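PDB 4O5J: uncharacterized protein from Helicobacter pylori, which probably binds sialic acid-containing host glycans as the extracellular adhesion domain of the outer membrane adhesin SabA. Local coordinates for residues T107-K112 with P127-I132; V90-L95 with R338-L343; G229-T234 with P312-K317; N172-S177 with N187-T192. All blocks are in the same frame, centred on the assembly; numbering follows the deposited sequence.

Interaction 1 of 4, residues T107-K112 with P127-I132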
loop_
_atom_site.group_PDB
_atom_site.type_symbol
_atom_site.label_atom_id
_atom_site.label_comp_id
_atom_site.label_asym_id
_atom_site.label_seq_id
_atom_site.Cartn_x
_atom_site.Cartn_y
_atom_site.Cartn_z
ATOM N N THR A 107 11.414 -17.737 -17.482
ATOM C CA THR A 107 11.437 -18.900 -16.604
ATOM C C THR A 107 10.444 -19.935 -17.137
ATOM O O THR A 107 10.085 -20.900 -16.442
ATOM C CB THR A 107 11.061 -18.493 -15.174
ATOM O OG1 THR A 107 9.726 -17.975 -15.186
ATOM C CG2 THR A 107 12.024 -17.434 -14.641
ATOM N N PHE A 108 10.010 -19.760 -18.394
ATOM C CA PHE A 108 9.104 -20.732 -19.044
ATOM C C PHE A 108 9.408 -20.749 -20.540
ATOM O O PHE A 108 10.095 -19.857 -21.065
ATOM C CB PHE A 108 7.643 -20.327 -18.786
ATOM C CG PHE A 108 7.354 -18.880 -19.113
ATOM C CD1 PHE A 108 6.973 -18.497 -20.435
ATOM C CD2 PHE A 108 7.459 -17.897 -18.135
ATOM C CE1 PHE A 108 6.702 -17.144 -20.740
ATOM C CE2 PHE A 108 7.169 -16.548 -18.431
ATOM C CZ PHE A 108 6.813 -16.161 -19.750
ATOM N N PHE A 109 8.890 -21.764 -21.236
ATOM C CA PHE A 109 9.108 -21.935 -22.658
ATOM C C PHE A 109 7.847 -21.492 -23.452
ATOM O O PHE A 109 6.727 -21.959 -23.180
ATOM C CB PHE A 109 9.378 -23.394 -22.967
ATOM C CG PHE A 109 9.550 -23.692 -24.429
ATOM C CD1 PHE A 109 10.721 -23.338 -25.105
ATOM C CD2 PHE A 109 8.507 -24.333 -25.142
ATOM C CE1 PHE A 109 10.864 -23.608 -26.477
ATOM C CE2 PHE A 109 8.659 -24.627 -26.495
ATOM C CZ PHE A 109 9.853 -24.283 -27.170
ATOM N N VAL A 110 8.019 -20.564 -24.387
ATOM C CA VAL A 110 6.885 -20.097 -25.203
ATOM C C VAL A 110 6.909 -20.858 -26.512
ATOM O O VAL A 110 7.846 -20.736 -27.287
ATOM C CB VAL A 110 6.936 -18.610 -25.492
ATOM C CG1 VAL A 110 5.817 -18.196 -26.505
ATOM C CG2 VAL A 110 6.827 -17.808 -24.218
ATOM N N GLY A 111 5.888 -21.668 -26.750
ATOM C CA GLY A 111 5.740 -22.334 -28.044
ATOM C C GLY A 111 4.921 -23.621 -27.845
ATOM O O GLY A 111 4.325 -23.852 -26.749
ATOM N N LYS A 112 4.878 -24.471 -28.883
ATOM C CA LYS A 112 4.032 -25.680 -28.892
ATOM C C LYS A 112 4.894 -26.820 -28.395
ATOM O O LYS A 112 6.056 -26.984 -28.782
ATOM C CB LYS A 112 3.345 -25.960 -30.251
ATOM C CG LYS A 112 3.705 -25.023 -31.421
ATOM C CD LYS A 112 3.269 -23.519 -31.296
ATOM C CE LYS A 112 4.387 -22.481 -31.615
ATOM N NZ LYS A 112 3.973 -21.043 -31.352
ATOM N N PRO A 127 13.718 -19.099 -23.703
ATOM C CA PRO A 127 14.858 -20.009 -23.448
ATOM C C PRO A 127 14.764 -21.196 -24.354
ATOM O O PRO A 127 13.708 -21.460 -24.904
ATOM C CB PRO A 127 14.614 -20.497 -21.994
ATOM C CG PRO A 127 13.139 -20.432 -21.771
ATOM C CD PRO A 127 12.644 -19.190 -22.659
ATOM N N PRO A 128 15.865 -21.952 -24.514
ATOM C CA PRO A 128 15.736 -23.160 -25.312
ATOM C C PRO A 128 14.800 -24.215 -24.664
ATOM O O PRO A 128 14.617 -24.229 -23.448
ATOM C CB PRO A 128 17.165 -23.694 -25.390
ATOM C CG PRO A 128 17.854 -23.080 -24.215
ATOM C CD PRO A 128 17.225 -21.749 -23.981
ATOM N N PHE A 129 14.249 -25.103 -25.496
ATOM C CA PHE A 129 13.301 -26.090 -25.042
ATOM C C PHE A 129 13.925 -27.070 -24.028
ATOM O O PHE A 129 13.223 -27.530 -23.113
ATOM C CB PHE A 129 12.812 -26.884 -26.210
ATOM C CG PHE A 129 11.801 -27.902 -25.847
ATOM C CD1 PHE A 129 10.579 -27.526 -25.270
ATOM C CD2 PHE A 129 12.031 -29.240 -26.103
ATOM C CE1 PHE A 129 9.612 -28.482 -24.928
ATOM C CE2 PHE A 129 11.048 -30.186 -25.791
ATOM C CZ PHE A 129 9.842 -29.796 -25.202
ATOM N N LYS A 130 15.221 -27.396 -24.168
ATOM C CA LYS A 130 15.899 -28.342 -23.254
ATOM C C LYS A 130 15.774 -27.890 -21.801
ATOM O O LYS A 130 15.920 -28.669 -20.866
ATOM C CB LYS A 130 17.356 -28.448 -23.611
ATOM C CG LYS A 130 18.176 -27.250 -23.278
ATOM C CD LYS A 130 19.617 -27.438 -23.799
ATOM C CE LYS A 130 20.399 -26.137 -23.535
ATOM N NZ LYS A 130 21.807 -26.178 -24.017
ATOM N N THR A 131 15.486 -26.612 -21.626
ATOM C CA THR A 131 15.256 -26.012 -20.322
ATOM C C THR A 131 14.066 -26.688 -19.600
ATOM O O THR A 131 14.073 -26.833 -18.377
ATOM C CB THR A 131 15.070 -24.515 -20.564
ATOM O OG1 THR A 131 16.100 -23.813 -19.950
ATOM C CG2 THR A 131 13.750 -23.973 -20.210
ATOM N N ILE A 132 13.049 -27.106 -20.348
ATOM C CA ILE A 132 11.908 -27.795 -19.797
ATOM C C ILE A 132 12.341 -29.174 -19.228
ATOM O O ILE A 132 11.943 -29.568 -18.128
ATOM C CB ILE A 132 10.820 -28.070 -20.877
ATOM C CG1 ILE A 132 10.163 -26.774 -21.337
ATOM C CG2 ILE A 132 9.707 -29.023 -20.345
ATOM C CD1 ILE A 132 9.524 -25.976 -20.239
#
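Phe109 and Pro127 bring the two backbones to their nearest approach, 6.1 Å between the CA atoms, and no hydrogen bond joins the segments there, so side chains carry most of the contact. Phe109 CG is anti to the backbone N (chi1 177°), beside the carbonyl carbon, and the ring beyond it packs on 127-132. Phe129 meets it edge-to-face: the ring centroids are 5.0 Å apart with planes at 62°, and Phe129 CD1 sits over the centre of the Phe109 face. On the same ring, Phe129 CB makes an off-centre CH-pi contact 4.3 Å from the Phe109 centroid, so both CD1 and CB of Phe129 bear on the Phe109 ring. The rim is met differently, since Pro127 O lies in the ring plane, 3.5 Å from Phe109 CD1. The arrangement joins the short strand 109-110, paired in parallel with strand 143-144, to the start of helix 130-135. From that helix Ile132 reaches back, its CD1 3.8 Å from Phe109 CB, while its side chain also touches Cys142 and Met215. Next to Phe109, the Phe108 ring packs on Tyr149 of helix 146-163, and Phe108 O lies 3.1 Å from Pro127 CD.

Interaction 2 of 4, residues V90-L95 with R338-L343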
loop_
_atom_site.group_PDB
_atom_site.type_symbol
_atom_site.label_atom_id
_atom_site.label_comp_id
_atom_site.label_asym_id
_atom_site.label_seq_id
_atom_site.Cartn_x
_atom_site.Cartn_y
_atom_site.Cartn_z
ATOM N N VAL A 90 4.748 -0.135 -5.862
ATOM C CA VAL A 90 3.977 -1.292 -6.322
ATOM C C VAL A 90 4.195 -1.529 -7.826
ATOM O O VAL A 90 4.470 -2.663 -8.239
ATOM C CB VAL A 90 2.485 -1.117 -5.997
ATOM C CG1 VAL A 90 1.639 -2.212 -6.675
ATOM C CG2 VAL A 90 2.321 -1.116 -4.477
ATOM N N ILE A 91 4.134 -0.474 -8.631
ATOM C CA ILE A 91 4.364 -0.608 -10.091
ATOM C C ILE A 91 5.773 -1.108 -10.379
ATOM O O ILE A 91 5.963 -2.043 -11.145
ATOM C CB ILE A 91 4.147 0.754 -10.837
ATOM C CG1 ILE A 91 2.720 1.294 -10.689
ATOM C CG2 ILE A 91 4.412 0.570 -12.326
ATOM C CD1 ILE A 91 1.649 0.353 -11.128
ATOM N N THR A 92 6.764 -0.474 -9.767
ATOM C CA THR A 92 8.146 -0.901 -9.905
ATOM C C THR A 92 8.292 -2.396 -9.562
ATOM O O THR A 92 9.019 -3.142 -10.234
ATOM C CB THR A 92 9.039 -0.119 -8.976
ATOM O OG1 THR A 92 8.996 1.259 -9.363
ATOM C CG2 THR A 92 10.461 -0.613 -9.071
ATOM N N SER A 93 7.566 -2.845 -8.532
ATOM C CA SER A 93 7.726 -4.214 -8.115
ATOM C C SER A 93 7.005 -5.180 -9.109
ATOM O O SER A 93 7.464 -6.304 -9.364
ATOM C CB SER A 93 7.348 -4.384 -6.646
ATOM O OG SER A 93 5.987 -4.307 -6.508
ATOM N N VAL A 94 5.868 -4.742 -9.660
ATOM C CA VAL A 94 5.201 -5.528 -10.692
ATOM C C VAL A 94 6.113 -5.682 -11.917
ATOM O O VAL A 94 6.274 -6.793 -12.472
ATOM C CB VAL A 94 3.854 -4.874 -11.121
ATOM C CG1 VAL A 94 3.316 -5.567 -12.374
ATOM C CG2 VAL A 94 2.828 -4.931 -9.986
ATOM N N LEU A 95 6.719 -4.592 -12.374
ATOM C CA LEU A 95 7.616 -4.678 -13.553
ATOM C C LEU A 95 8.896 -5.435 -13.155
ATOM O O LEU A 95 9.521 -6.086 -13.964
ATOM C CB LEU A 95 7.957 -3.274 -14.062
ATOM C CG LEU A 95 6.783 -2.597 -14.777
ATOM C CD1 LEU A 95 7.067 -1.102 -15.052
ATOM C CD2 LEU A 95 6.474 -3.363 -16.073
ATOM N N ARG A 338 15.896 -1.126 -14.965
ATOM C CA ARG A 338 16.781 -0.566 -13.921
ATOM C C ARG A 338 16.041 0.125 -12.774
ATOM O O ARG A 338 16.612 0.272 -11.679
ATOM C CB ARG A 338 17.841 0.354 -14.518
ATOM C CG ARG A 338 18.931 -0.446 -15.246
ATOM C CD ARG A 338 20.124 0.382 -15.691
ATOM N NE ARG A 338 20.794 1.017 -14.559
ATOM C CZ ARG A 338 21.769 0.469 -13.825
ATOM N NH1 ARG A 338 22.206 -0.772 -14.078
ATOM N NH2 ARG A 338 22.306 1.177 -12.826
ATOM N N GLN A 339 14.774 0.512 -13.015
ATOM C CA GLN A 339 13.947 1.227 -12.037
ATOM C C GLN A 339 13.939 0.476 -10.693
ATOM O O GLN A 339 13.810 1.085 -9.626
ATOM C CB GLN A 339 12.485 1.442 -12.570
ATOM C CG GLN A 339 12.383 2.543 -13.560
ATOM C CD GLN A 339 12.742 3.816 -12.861
ATOM O OE1 GLN A 339 12.138 4.151 -11.849
ATOM N NE2 GLN A 339 13.755 4.511 -13.353
ATOM N N VAL A 340 14.092 -0.846 -10.762
ATOM C CA VAL A 340 14.036 -1.717 -9.609
ATOM C C VAL A 340 15.149 -1.337 -8.571
ATOM O O VAL A 340 15.140 -1.806 -7.426
ATOM C CB VAL A 340 14.055 -3.215 -10.077
ATOM C CG1 VAL A 340 15.446 -3.821 -9.974
ATOM C CG2 VAL A 340 13.043 -4.031 -9.300
ATOM N N VAL A 341 16.076 -0.459 -8.975
ATOM C CA VAL A 341 17.167 -0.067 -8.128
ATOM C C VAL A 341 16.639 0.988 -7.131
ATOM O O VAL A 341 17.219 1.213 -6.071
ATOM C CB VAL A 341 18.361 0.414 -8.985
ATOM C CG1 VAL A 341 18.252 1.900 -9.310
ATOM C CG2 VAL A 341 19.631 0.113 -8.278
ATOM N N ASN A 342 15.528 1.625 -7.470
ATOM C CA ASN A 342 14.882 2.567 -6.571
ATOM C C ASN A 342 13.906 1.914 -5.625
ATOM O O ASN A 342 13.359 2.591 -4.765
ATOM C CB ASN A 342 14.136 3.631 -7.370
ATOM C CG ASN A 342 15.072 4.371 -8.316
ATOM O OD1 ASN A 342 16.192 4.696 -7.952
ATOM N ND2 ASN A 342 14.635 4.607 -9.532
ATOM N N LEU A 343 13.669 0.606 -5.795
ATOM C CA LEU A 343 12.562 -0.064 -5.084
ATOM C C LEU A 343 12.678 0.050 -3.565
ATOM O O LEU A 343 11.753 0.502 -2.883
ATOM C CB LEU A 343 12.443 -1.517 -5.502
ATOM C CG LEU A 343 11.351 -2.250 -4.775
ATOM C CD1 LEU A 343 9.992 -1.533 -4.933
ATOM C CD2 LEU A 343 11.279 -3.713 -5.220
HETATM O O HOH W 1 10.788 3.310 -9.258
#
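Thr92, on helix 82-101, places its methyl against the 3-10 turn of residues 339-341 that leads into the long helix 343-396, a helix-to-turn junction within this largely helical domain. Thr92 CG2 is the principal point of touch. It stands 3.8 Å from Val340 CA and, as closely, near the carbonyl oxygen of Gln339, while Leu343 CB lies 4.2 Å from Thr92 CG2. The neighbouring position adds a lighter apolar contact, in which Ser93 CB faces Leu343 CD2. No direct hydrogen bond links the two segments.

The Thr92 rotamer explains the division of labour: OG1 lies beside the backbone N (chi1 -64°), which leaves CG2 anti to that nitrogen and separates the methyl that packs on the turn from the hydroxyl. Thr92 OG1 bonds to Gln88 O one turn back in its own helix and to Gln163 NE2. It also accepts a bond from a water at 2.7 Å, and the same water donates to Gln339 OE1, making a solvent bridge beside the apolar patch.

A second shell fixes the backbone of the turn. Asn342 N donates to Gln339 O at 2.8 Å, an i to i+3 bond accepted by the same carbonyl oxygen that the Thr92 methyl approaches. Tyr337 packs on Thr92, and Tyr323 on Val340. On the helix side, the Ser93 hydroxyl is turned back into its own backbone: Ser93 OG donates to Val90 O at 2.8 Å, the donor tilted 28° from the carbonyl plane, and Val90 O also accepts from Val94 N.

Interaction 3 of 4, residues G229-T234 with P312-K317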
loop_
_atom_site.group_PDB
_atom_site.type_symbol
_atom_site.label_atom_id
_atom_site.label_comp_id
_atom_site.label_asym_id
_atom_site.label_seq_id
_atom_site.Cartn_x
_atom_site.Cartn_y
_atom_site.Cartn_z
ATOM N N GLY A 229 21.386 -19.797 -0.546
ATOM C CA GLY A 229 20.129 -19.055 -0.566
ATOM C C GLY A 229 19.517 -18.972 -1.958
ATOM O O GLY A 229 18.318 -18.668 -2.070
ATOM N N ALA A 230 20.285 -19.263 -3.007
ATOM C CA ALA A 230 19.749 -19.159 -4.417
ATOM C C ALA A 230 18.440 -19.848 -4.539
ATOM O O ALA A 230 18.249 -20.925 -3.972
ATOM C CB ALA A 230 20.729 -19.793 -5.400
ATOM N N ILE A 231 17.509 -19.286 -5.314
ATOM C CA ILE A 231 16.208 -19.960 -5.539
ATOM C C ILE A 231 16.237 -20.702 -6.853
ATOM O O ILE A 231 16.516 -20.108 -7.918
ATOM C CB ILE A 231 15.064 -18.965 -5.509
ATOM C CG1 ILE A 231 15.106 -18.182 -4.193
ATOM C CG2 ILE A 231 13.744 -19.682 -5.736
ATOM C CD1 ILE A 231 14.160 -17.011 -4.159
ATOM N N THR A 232 15.958 -22.024 -6.790
ATOM C CA THR A 232 16.159 -22.914 -7.935
ATOM C C THR A 232 14.935 -23.797 -8.161
ATOM O O THR A 232 14.961 -24.712 -8.978
ATOM C CB THR A 232 17.389 -23.852 -7.715
ATOM O OG1 THR A 232 17.060 -24.764 -6.659
ATOM C CG2 THR A 232 18.638 -23.076 -7.351
ATOM N N SER A 233 13.889 -23.586 -7.375
ATOM C CA SER A 233 12.714 -24.415 -7.462
ATOM C C SER A 233 11.840 -24.009 -8.716
ATOM O O SER A 233 12.046 -22.981 -9.351
ATOM C CB SER A 233 11.870 -24.262 -6.228
ATOM O OG SER A 233 11.428 -22.932 -6.050
ATOM N N THR A 234 10.869 -24.838 -9.035
ATOM C CA THR A 234 9.957 -24.649 -10.147
ATOM C C THR A 234 8.551 -24.813 -9.680
ATOM O O THR A 234 8.206 -25.823 -9.120
ATOM C CB THR A 234 10.190 -25.679 -11.268
ATOM O OG1 THR A 234 11.488 -25.445 -11.873
ATOM C CG2 THR A 234 9.077 -25.558 -12.369
ATOM N N PRO A 312 9.737 -13.217 1.606
ATOM C CA PRO A 312 10.971 -13.832 2.139
ATOM C C PRO A 312 12.172 -13.091 1.521
ATOM O O PRO A 312 12.181 -12.709 0.330
ATOM C CB PRO A 312 10.884 -15.291 1.673
ATOM C CG PRO A 312 9.381 -15.547 1.505
ATOM C CD PRO A 312 8.781 -14.196 1.104
ATOM N N ALA A 313 13.143 -12.826 2.348
ATOM C CA ALA A 313 14.357 -12.069 2.085
ATOM C C ALA A 313 15.024 -12.447 0.775
ATOM O O ALA A 313 15.502 -11.579 0.064
ATOM C CB ALA A 313 15.401 -12.184 3.317
ATOM N N GLU A 314 15.140 -13.731 0.484
ATOM C CA GLU A 314 15.836 -14.148 -0.700
ATOM C C GLU A 314 15.012 -13.795 -1.953
ATOM O O GLU A 314 15.582 -13.444 -2.986
ATOM C CB GLU A 314 16.046 -15.665 -0.649
ATOM C CG GLU A 314 16.854 -16.159 -1.833
ATOM C CD GLU A 314 18.310 -15.688 -1.853
ATOM O OE1 GLU A 314 18.860 -15.450 -0.746
ATOM O OE2 GLU A 314 18.910 -15.588 -2.960
ATOM N N GLN A 315 13.699 -13.920 -1.878
ATOM C CA GLN A 315 12.839 -13.534 -3.015
ATOM C C GLN A 315 12.921 -12.026 -3.230
ATOM O O GLN A 315 12.985 -11.568 -4.368
ATOM C CB GLN A 315 11.395 -13.968 -2.797
ATOM C CG GLN A 315 11.261 -15.478 -2.823
ATOM C CD GLN A 315 9.840 -15.892 -2.497
ATOM O OE1 GLN A 315 8.920 -15.090 -2.549
ATOM N NE2 GLN A 315 9.651 -17.180 -2.173
ATOM N N TYR A 316 12.961 -11.257 -2.157
ATOM C CA TYR A 316 13.052 -9.818 -2.267
ATOM C C TYR A 316 14.389 -9.464 -2.918
ATOM O O TYR A 316 14.453 -8.553 -3.773
ATOM C CB TYR A 316 12.906 -9.162 -0.886
ATOM C CG TYR A 316 12.891 -7.662 -0.926
ATOM C CD1 TYR A 316 11.785 -6.983 -1.449
ATOM C CD2 TYR A 316 13.972 -6.881 -0.497
ATOM C CE1 TYR A 316 11.739 -5.606 -1.531
ATOM C CE2 TYR A 316 13.922 -5.460 -0.586
ATOM C CZ TYR A 316 12.802 -4.846 -1.099
ATOM O OH TYR A 316 12.710 -3.468 -1.180
ATOM N N LYS A 317 15.461 -10.180 -2.521
ATOM C CA LYS A 317 16.783 -9.897 -3.092
ATOM C C LYS A 317 16.746 -10.085 -4.617
ATOM O O LYS A 317 17.328 -9.301 -5.350
ATOM C CB LYS A 317 17.882 -10.789 -2.435
ATOM C CG LYS A 317 19.270 -10.623 -2.982
ATOM C CD LYS A 317 19.818 -9.193 -2.863
ATOM C CE LYS A 317 20.022 -8.706 -1.416
ATOM N NZ LYS A 317 20.324 -7.225 -1.230
#
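Glu314 and Ile231 meet with Glu314 CG anti to the backbone N (chi1 -176°) and the chain bent at chi2 (67°), while Ile231 CG1 lies beside its own backbone N, anti to the carbonyl carbon. The two side chains slide past each other in opposite directions, with Ile231 CG1 3.6 Å from Glu314 CG. Gln315, extended beyond CG, crosses Ile231 at about a right angle, and its CG lies 3.5 Å from Ile231 CD1. The tip of Ile231 therefore rests on the aliphatic parts of two consecutive helix residues.

Gly229 supplies the polar side of the contact. Its carbonyl is packed tightly against the Glu314 chain, with Gly229 O only 2.9 Å from Glu314 CG and 3.0 Å from Glu314 CD. Gly229 O and Glu314 OE2 are 3.3 Å apart, but both are acceptors and form no hydrogen bond. The backbone of Gly229 runs at a positive phi of 81°, and without a side chain it lets the carboxylate lie close beside it.

No hydrogen bond crosses between the segments, but nearby bonds hold the pieces: Ile231 N bonds to Tyr318 OH, and Gln315 OE1 to Val242 N. The contact lies at the surface, setting the loop that runs from strand 214-215 to strand 234-235 against the first turn of helix 313-320, whose Gln315 also touches Ala241 of helix 241-268.

Interaction 4 of 4, residues N172-S177 with N187-T192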
loop_
_atom_site.group_PDB
_atom_site.type_symbol
_atom_site.label_atom_id
_atom_site.label_comp_id
_atom_site.label_asym_id
_atom_site.label_seq_id
_atom_site.Cartn_x
_atom_site.Cartn_y
_atom_site.Cartn_z
ATOM N N ASN A 172 6.339 9.191 -15.863
ATOM C CA ASN A 172 5.158 9.408 -16.692
ATOM C C ASN A 172 3.850 9.322 -15.906
ATOM O O ASN A 172 2.772 9.484 -16.495
ATOM C CB ASN A 172 5.119 8.455 -17.897
ATOM C CG ASN A 172 4.158 8.932 -18.972
ATOM O OD1 ASN A 172 4.051 10.122 -19.208
ATOM N ND2 ASN A 172 3.446 8.015 -19.613
ATOM N N LEU A 173 3.938 9.082 -14.588
ATOM C CA LEU A 173 2.741 9.029 -13.737
ATOM C C LEU A 173 2.323 10.386 -13.175
ATOM O O LEU A 173 3.150 11.076 -12.613
ATOM C CB LEU A 173 2.920 8.053 -12.591
ATOM C CG LEU A 173 3.092 6.598 -12.994
ATOM C CD1 LEU A 173 3.474 5.828 -11.761
ATOM C CD2 LEU A 173 1.817 6.043 -13.580
ATOM N N CYS A 174 1.038 10.744 -13.285
ATOM C CA CYS A 174 0.501 12.033 -12.768
ATOM C C CYS A 174 0.159 11.923 -11.310
ATOM O O CYS A 174 -0.140 10.819 -10.849
ATOM C CB CYS A 174 -0.805 12.417 -13.518
ATOM S SG CYS A 174 -0.462 12.382 -15.256
ATOM N N ALA A 175 0.139 13.070 -10.601
ATOM C CA ALA A 175 -0.399 13.126 -9.261
ATOM C C ALA A 175 -1.830 12.561 -9.242
ATOM O O ALA A 175 -2.442 12.413 -10.285
ATOM C CB ALA A 175 -0.367 14.558 -8.719
ATOM N N LEU A 176 -2.365 12.273 -8.060
ATOM C CA LEU A 176 -3.682 11.691 -7.952
ATOM C C LEU A 176 -4.732 12.658 -8.507
ATOM O O LEU A 176 -5.814 12.236 -8.860
ATOM C CB LEU A 176 -4.011 11.351 -6.512
ATOM C CG LEU A 176 -3.705 9.889 -6.061
ATOM C CD1 LEU A 176 -2.311 9.450 -6.445
ATOM C CD2 LEU A 176 -3.938 9.685 -4.553
ATOM N N SER A 177 -4.421 13.949 -8.571
ATOM C CA SER A 177 -5.343 14.956 -9.105
ATOM C C SER A 177 -5.547 14.861 -10.603
ATOM O O SER A 177 -6.456 15.461 -11.150
ATOM C CB SER A 177 -4.872 16.351 -8.754
ATOM O OG SER A 177 -3.641 16.623 -9.374
ATOM N N ASN A 187 6.141 18.132 -22.788
ATOM C CA ASN A 187 6.167 16.647 -22.713
ATOM C C ASN A 187 5.708 16.019 -21.317
ATOM O O ASN A 187 6.322 15.064 -20.817
ATOM C CB ASN A 187 7.567 16.126 -23.184
ATOM C CG ASN A 187 7.495 14.851 -24.032
ATOM O OD1 ASN A 187 6.640 13.983 -23.854
ATOM N ND2 ASN A 187 8.400 14.740 -24.953
ATOM N N PRO A 188 4.604 16.583 -20.694
ATOM C CA PRO A 188 4.319 16.229 -19.255
ATOM C C PRO A 188 3.957 14.757 -19.053
ATOM O O PRO A 188 3.757 14.074 -20.041
ATOM C CB PRO A 188 3.116 17.156 -18.881
ATOM C CG PRO A 188 2.394 17.357 -20.180
ATOM C CD PRO A 188 3.465 17.308 -21.292
ATOM N N PRO A 189 3.889 14.255 -17.797
ATOM C CA PRO A 189 3.456 12.844 -17.553
ATOM C C PRO A 189 2.031 12.599 -18.098
ATOM O O PRO A 189 1.177 13.459 -17.913
ATOM C CB PRO A 189 3.491 12.723 -16.009
ATOM C CG PRO A 189 3.572 14.112 -15.508
ATOM C CD PRO A 189 4.326 14.893 -16.547
ATOM N N ASN A 190 1.746 11.484 -18.767
ATOM C CA ASN A 190 0.427 11.392 -19.384
ATOM C C ASN A 190 -0.336 10.128 -18.988
ATOM O O ASN A 190 -1.262 9.745 -19.652
ATOM C CB ASN A 190 0.546 11.630 -20.919
ATOM C CG ASN A 190 1.339 10.564 -21.587
ATOM O OD1 ASN A 190 1.451 9.446 -21.095
ATOM N ND2 ASN A 190 1.913 10.904 -22.722
ATOM N N SER A 191 0.038 9.486 -17.878
ATOM C CA SER A 191 -0.734 8.330 -17.381
ATOM C C SER A 191 -1.238 8.570 -15.983
ATOM O O SER A 191 -0.501 9.082 -15.154
ATOM C CB SER A 191 0.105 7.062 -17.448
ATOM O OG SER A 191 -0.516 5.994 -16.732
ATOM N N THR A 192 -2.497 8.249 -15.730
ATOM C CA THR A 192 -3.025 8.358 -14.375
ATOM C C THR A 192 -2.498 7.145 -13.570
ATOM O O THR A 192 -2.088 6.109 -14.174
ATOM C CB THR A 192 -4.536 8.318 -14.339
ATOM O OG1 THR A 192 -4.982 7.047 -14.835
ATOM C CG2 THR A 192 -5.180 9.483 -15.198
#
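Asn172 grips Asn190 through its side-chain amide, and can be traced outward from CB. CG leaves CB anti to the backbone N (chi1 -163°), and lies 3.5 Å from Asn190 OD1. Beyond it the amide splits its work. Asn172 OD1 accepts from Asn190 N at 2.7 Å, the donor standing well above the carbonyl plane. Asn172 ND2 donates to Asn190 OD1 at 2.9 Å, with that oxygen close to the Asn172 amide plane, and also bonds to Ala161 O. The two amide planes are 77° apart, so the side chains are strongly turned against each other despite sharing a hydrogen bond. Beside this pair a single beta bridge joins Leu173 to Ser191: Ser191 N donates to Asn172 O at 3.1 Å, and Cys174 N to Ser191 O at 2.9 Å, the two bonds flanking Leu173. It ties together two parts of the loop between helices 146-163 and 193-209. Within that loop Cys174 forms a disulfide with Cys179, and Cys174 SG lies 3.3 Å from both Pro189 O and Ser191 O. Thr192 is the N-cap of helix 193-209, its OG1 bonded to Asn195 N, while Leu173 packs on Phe84 and Ala196.

Interactions 1 and 2 are buried contacts, interaction 3 lies at the surface, and interaction 4 is partly buried. Their chemistry differs: aromatic and aliphatic groups dominate interaction 1, a threonine methyl with a water bridge interaction 2, and apolar contact beside an acceptor pair interaction 3; interaction 4 alone has direct hydrogen bonds between its segments. Interaction 2 has the longest chain separation, spanning the other three, and touches interaction 3, where Leu343 CG lies 4.0 Å from Tyr316 OH. Helix 82-101 links two sites, carrying Thr92 in interaction 2 and receiving Leu173 from interaction 4. Interactions 1 and 4 are farthest apart, their centres about 38 Å from each other.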